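Local coordinates for hypothetical protein (Geobacillus stearothermophilus, PDB 1SFS), which is of unknown function but has a glycoside hydrolase-like domain and is possibly a bacterial lysozyme, at residues 151-163 with 177-189. Residues are numbered along the deposited sequence; the frame is centred on the assembly and turned at random. Where two conformers were deposited one is given.
Sequences RPGLYADPTKGDF and VAVQAVIWSAAPR
Asp-157 OD1 meets Ala-187 CB at 3.4 Å across the contact and is gripped by two donors. Thr-159 OG1 comes to its syn side at 2.7 Å. Thr-159 N comes to its anti side at 2.8 Å, closing an Asx turn. A water bridges Asp-157 OD2 and Arg-189 NH2. At the other end, Arg-151 NE gives Gln-180 O a nearly straight hydrogen bond of 2.8 Å, in the guanidinium plane. Arg-151 NH1 adds a weak bond to Val-179 O. CG of Arg-151 is anti to the backbone N (chi1 -169°) and the chain beyond is extended, which brings the guanidinium to these carbonyls. Val-182 CG2 packs over one of its faces. With an alanine at Arg-151, Gln-180 O would probably lose this donor, and Phe-238 its cation-pi partner. Four backbone bonds join parallel strands 151-156 and 182-185; a fifth, Ala-186 N to Ala-156 O, follows. On one sheet face Tyr-155 turns its edge to the five-membered ring face of Trp-184, T-shaped at 70°. Arg-219 and Gln-216 bind the phenol oxygen, and Asn-229 the indole nitrogen. On the other, Phe-163 CZ meets Ile-183 CD1 at 4.0 Å. In this beta-alpha-beta crossover, Arg-151 gives the carbonyls ending helix 176-180 a charged donor.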
loop_
_atom_site.group_PDB
_atom_site.type_symbol
_atom_site.label_atom_id
_atom_site.label_comp_id
_atom_site.label_asym_id
_atom_site.label_seq_id
_atom_site.Cartn_x
_atom_site.Cartn_y
_atom_site.Cartn_z
ATOM N N ARG A 151 -7.408 -5.721 7.344
ATOM C CA ARG A 151 -6.351 -6.662 7.038
ATOM C C ARG A 151 -5.022 -5.933 6.919
ATOM O O ARG A 151 -4.982 -4.843 6.305
ATOM C CB ARG A 151 -6.685 -7.445 5.772
ATOM C CG ARG A 151 -5.761 -8.620 5.537
ATOM C CD ARG A 151 -6.144 -9.413 4.289
ATOM N NE ARG A 151 -5.200 -10.536 4.164
ATOM C CZ ARG A 151 -5.309 -11.524 3.297
ATOM N NH1 ARG A 151 -4.442 -12.483 3.217
ATOM N NH2 ARG A 151 -6.319 -11.525 2.412
ATOM N N PRO A 152 -3.934 -6.476 7.427
ATOM C CA PRO A 152 -2.644 -5.768 7.379
ATOM C C PRO A 152 -1.975 -5.860 6.027
ATOM O O PRO A 152 -1.707 -6.931 5.497
ATOM C CB PRO A 152 -1.814 -6.486 8.451
ATOM C CG PRO A 152 -2.422 -7.828 8.597
ATOM C CD PRO A 152 -3.881 -7.681 8.282
ATOM N N GLY A 153 -1.632 -4.702 5.499
ATOM C CA GLY A 153 -0.772 -4.584 4.332
ATOM C C GLY A 153 0.563 -4.000 4.711
ATOM O O GLY A 153 0.662 -3.203 5.672
ATOM N N LEU A 154 1.606 -4.353 3.974
ATOM C CA LEU A 154 2.949 -3.840 4.180
ATOM C C LEU A 154 3.480 -3.379 2.832
ATOM O O LEU A 154 3.625 -4.208 1.939
ATOM C CB LEU A 154 3.853 -4.933 4.752
ATOM C CG LEU A 154 3.413 -5.511 6.094
ATOM C CD1 LEU A 154 4.106 -6.838 6.368
ATOM C CD2 LEU A 154 3.649 -4.534 7.212
ATOM N N TYR A 155 3.728 -2.080 2.644
ATOM C CA TYR A 155 4.419 -1.526 1.479
ATOM C C TYR A 155 5.869 -1.405 1.900
ATOM O O TYR A 155 6.183 -0.715 2.867
ATOM C CB TYR A 155 3.940 -0.165 1.046
ATOM C CG TYR A 155 4.799 0.601 0.059
ATOM C CD1 TYR A 155 4.728 0.341 -1.316
ATOM C CD2 TYR A 155 5.696 1.597 0.473
ATOM C CE1 TYR A 155 5.517 1.061 -2.223
ATOM C CE2 TYR A 155 6.457 2.306 -0.420
ATOM C CZ TYR A 155 6.354 2.037 -1.766
ATOM O OH TYR A 155 7.182 2.768 -2.653
ATOM N N ALA A 156 6.709 -2.074 1.119
ATOM C CA ALA A 156 8.112 -2.152 1.517
ATOM C C ALA A 156 8.952 -2.631 0.355
ATOM O O ALA A 156 8.465 -3.162 -0.632
ATOM C CB ALA A 156 8.263 -3.061 2.693
ATOM N N ASP A 157 10.254 -2.456 0.528
ATOM C CA ASP A 157 11.256 -2.940 -0.412
ATOM C C ASP A 157 11.928 -4.168 0.180
ATOM O O ASP A 157 12.704 -4.037 1.129
ATOM C CB ASP A 157 12.276 -1.853 -0.671
ATOM C CG ASP A 157 13.243 -2.151 -1.757
ATOM O OD1 ASP A 157 13.469 -3.382 -2.012
ATOM O OD2 ASP A 157 13.794 -1.207 -2.372
ATOM N N PRO A 158 11.591 -5.334 -0.338
ATOM C CA PRO A 158 12.211 -6.560 0.126
ATOM C C PRO A 158 13.685 -6.731 -0.265
ATOM O O PRO A 158 14.178 -7.803 0.151
ATOM C CB PRO A 158 11.412 -7.681 -0.576
ATOM C CG PRO A 158 10.120 -7.040 -0.985
ATOM C CD PRO A 158 10.502 -5.615 -1.284
ATOM N N THR A 159 14.337 -5.817 -0.938
ATOM C CA THR A 159 15.695 -5.926 -1.419
ATOM C C THR A 159 16.621 -4.909 -0.812
ATOM O O THR A 159 17.827 -4.978 -1.081
ATOM C CB THR A 159 15.769 -5.793 -2.951
ATOM O OG1 THR A 159 15.578 -4.412 -3.324
ATOM C CG2 THR A 159 14.747 -6.670 -3.639
ATOM N N LYS A 160 16.181 -3.957 -0.027
ATOM C CA LYS A 160 17.055 -2.921 0.502
ATOM C C LYS A 160 16.524 -2.566 1.877
ATOM O O LYS A 160 15.308 -2.395 1.995
ATOM C CB LYS A 160 17.105 -1.698 -0.413
ATOM C CG LYS A 160 17.838 -0.510 0.212
ATOM C CD LYS A 160 18.302 0.459 -0.881
ATOM C CE LYS A 160 18.850 1.740 -0.252
ATOM N NZ LYS A 160 19.929 1.479 0.752
ATOM N N GLY A 161 17.385 -2.500 2.849
ATOM C CA GLY A 161 17.026 -2.162 4.213
ATOM C C GLY A 161 16.510 -3.341 4.970
ATOM O O GLY A 161 16.525 -4.489 4.496
ATOM N N ASP A 162 16.040 -3.071 6.157
ATOM C CA ASP A 162 15.721 -4.030 7.187
ATOM C C ASP A 162 14.443 -4.837 6.957
ATOM O O ASP A 162 14.211 -5.788 7.732
ATOM C CB ASP A 162 15.606 -3.246 8.518
ATOM C CG ASP A 162 16.733 -2.648 9.309
ATOM O OD1 ASP A 162 16.515 -1.814 10.326
ATOM O OD2 ASP A 162 17.860 -3.041 8.965
ATOM N N PHE A 163 13.586 -4.446 6.050
ATOM C CA PHE A 163 12.254 -5.054 5.997
ATOM C C PHE A 163 12.287 -6.564 5.852
ATOM O O PHE A 163 11.564 -7.274 6.573
ATOM C CB PHE A 163 11.398 -4.438 4.906
ATOM C CG PHE A 163 10.081 -5.157 4.758
ATOM C CD1 PHE A 163 9.054 -4.892 5.643
ATOM C CD2 PHE A 163 9.890 -6.094 3.770
ATOM C CE1 PHE A 163 7.840 -5.589 5.534
ATOM C CE2 PHE A 163 8.703 -6.797 3.694
ATOM C CZ PHE A 163 7.660 -6.544 4.550
ATOM N N VAL A 177 1.528 -13.984 10.551
ATOM C CA VAL A 177 2.034 -12.825 9.807
ATOM C C VAL A 177 1.976 -13.132 8.329
ATOM O O VAL A 177 1.584 -12.274 7.508
ATOM C CB VAL A 177 3.428 -12.432 10.327
ATOM C CG1 VAL A 177 4.049 -11.386 9.418
ATOM C CG2 VAL A 177 3.360 -11.978 11.777
ATOM N N ALA A 178 2.397 -14.325 7.916
ATOM C CA ALA A 178 2.398 -14.708 6.518
ATOM C C ALA A 178 0.990 -14.963 6.027
ATOM O O ALA A 178 0.710 -14.735 4.843
ATOM C CB ALA A 178 3.245 -15.924 6.286
ATOM N N VAL A 179 0.088 -15.486 6.860
ATOM C CA VAL A 179 -1.274 -15.741 6.453
ATOM C C VAL A 179 -2.006 -14.428 6.212
ATOM O O VAL A 179 -2.701 -14.249 5.212
ATOM C CB VAL A 179 -2.004 -16.602 7.499
ATOM C CG1 VAL A 179 -3.463 -16.805 7.118
ATOM C CG2 VAL A 179 -1.297 -17.948 7.671
ATOM N N GLN A 180 -1.918 -13.529 7.160
ATOM C CA GLN A 180 -2.735 -12.305 7.160
ATOM C C GLN A 180 -2.134 -11.203 6.343
ATOM O O GLN A 180 -2.863 -10.440 5.698
ATOM C CB GLN A 180 -2.965 -11.800 8.598
ATOM C CG GLN A 180 -3.671 -12.807 9.539
ATOM C CD GLN A 180 -5.016 -13.283 9.116
ATOM O OE1 GLN A 180 -5.759 -12.492 8.560
ATOM N NE2 GLN A 180 -5.358 -14.510 9.422
ATOM N N ALA A 181 -0.832 -10.961 6.407
ATOM C CA ALA A 181 -0.256 -9.797 5.752
ATOM C C ALA A 181 -0.235 -9.953 4.244
ATOM O O ALA A 181 0.012 -11.036 3.698
ATOM C CB ALA A 181 1.151 -9.512 6.239
ATOM N N VAL A 182 -0.430 -8.834 3.560
ATOM C CA VAL A 182 -0.248 -8.704 2.127
ATOM C C VAL A 182 0.843 -7.687 1.868
ATOM O O VAL A 182 0.811 -6.602 2.451
ATOM C CB VAL A 182 -1.563 -8.321 1.434
ATOM C CG1 VAL A 182 -1.363 -8.078 -0.037
ATOM C CG2 VAL A 182 -2.612 -9.384 1.681
ATOM N N ILE A 183 1.804 -8.044 1.020
ATOM C CA ILE A 183 2.904 -7.163 0.689
ATOM C C ILE A 183 2.673 -6.483 -0.667
ATOM O O ILE A 183 2.300 -7.119 -1.645
ATOM C CB ILE A 183 4.254 -7.920 0.708
ATOM C CG1 ILE A 183 4.566 -8.410 2.130
ATOM C CG2 ILE A 183 5.391 -7.071 0.169
ATOM C CD1 ILE A 183 5.817 -9.255 2.234
ATOM N N TRP A 184 2.935 -5.185 -0.647
ATOM C CA TRP A 184 3.082 -4.332 -1.810
ATOM C C TRP A 184 4.576 -4.059 -1.935
ATOM O O TRP A 184 5.146 -3.337 -1.121
ATOM C CB TRP A 184 2.263 -3.052 -1.601
ATOM C CG TRP A 184 2.307 -2.037 -2.702
ATOM C CD1 TRP A 184 2.939 -2.067 -3.905
ATOM C CD2 TRP A 184 1.637 -0.786 -2.621
ATOM N NE1 TRP A 184 2.684 -0.907 -4.599
ATOM C CE2 TRP A 184 1.906 -0.100 -3.841
ATOM C CE3 TRP A 184 0.846 -0.192 -1.648
ATOM C CZ2 TRP A 184 1.398 1.175 -4.098
ATOM C CZ3 TRP A 184 0.363 1.060 -1.909
ATOM C CH2 TRP A 184 0.641 1.721 -3.120
ATOM N N SER A 185 5.212 -4.694 -2.919
ATOM C CA SER A 185 6.647 -4.612 -3.065
ATOM C C SER A 185 7.055 -3.443 -3.929
ATOM O O SER A 185 6.495 -3.240 -5.017
ATOM C CB SER A 185 7.143 -5.912 -3.710
ATOM O OG SER A 185 8.537 -5.811 -3.885
ATOM N N ALA A 186 8.065 -2.705 -3.482
ATOM C CA ALA A 186 8.644 -1.582 -4.180
ATOM C C ALA A 186 9.888 -1.917 -4.973
ATOM O O ALA A 186 10.651 -1.023 -5.315
ATOM C CB ALA A 186 8.941 -0.461 -3.176
ATOM N N ALA A 187 10.087 -3.180 -5.334
ATOM C CA ALA A 187 11.247 -3.592 -6.123
ATOM C C ALA A 187 10.888 -4.783 -6.982
ATOM O O ALA A 187 10.025 -5.586 -6.570
ATOM C CB ALA A 187 12.381 -4.029 -5.171
ATOM N N PRO A 188 11.562 -4.985 -8.095
ATOM C CA PRO A 188 12.462 -4.008 -8.734
ATOM C C PRO A 188 11.647 -2.893 -9.351
ATOM O O PRO A 188 10.404 -2.930 -9.375
ATOM C CB PRO A 188 13.181 -4.860 -9.807
ATOM C CG PRO A 188 12.136 -5.848 -10.179
ATOM C CD PRO A 188 11.390 -6.201 -8.917
ATOM N N ARG A 189 12.319 -1.890 -9.874
ATOM C CA ARG A 189 11.678 -0.690 -10.356
ATOM C C ARG A 189 12.164 -0.340 -11.750
ATOM O O ARG A 189 13.000 0.566 -11.958
ATOM C CB ARG A 189 12.005 0.440 -9.369
ATOM C CG ARG A 189 11.204 1.690 -9.528
ATOM C CD ARG A 189 11.542 2.789 -8.496
ATOM N NE ARG A 189 11.315 2.248 -7.188
ATOM C CZ ARG A 189 12.021 2.396 -6.092
ATOM N NH1 ARG A 189 13.082 3.187 -6.047
ATOM N NH2 ARG A 189 11.601 1.733 -5.015
HETATM O O HOH W 1 12.868 1.386 -2.358
#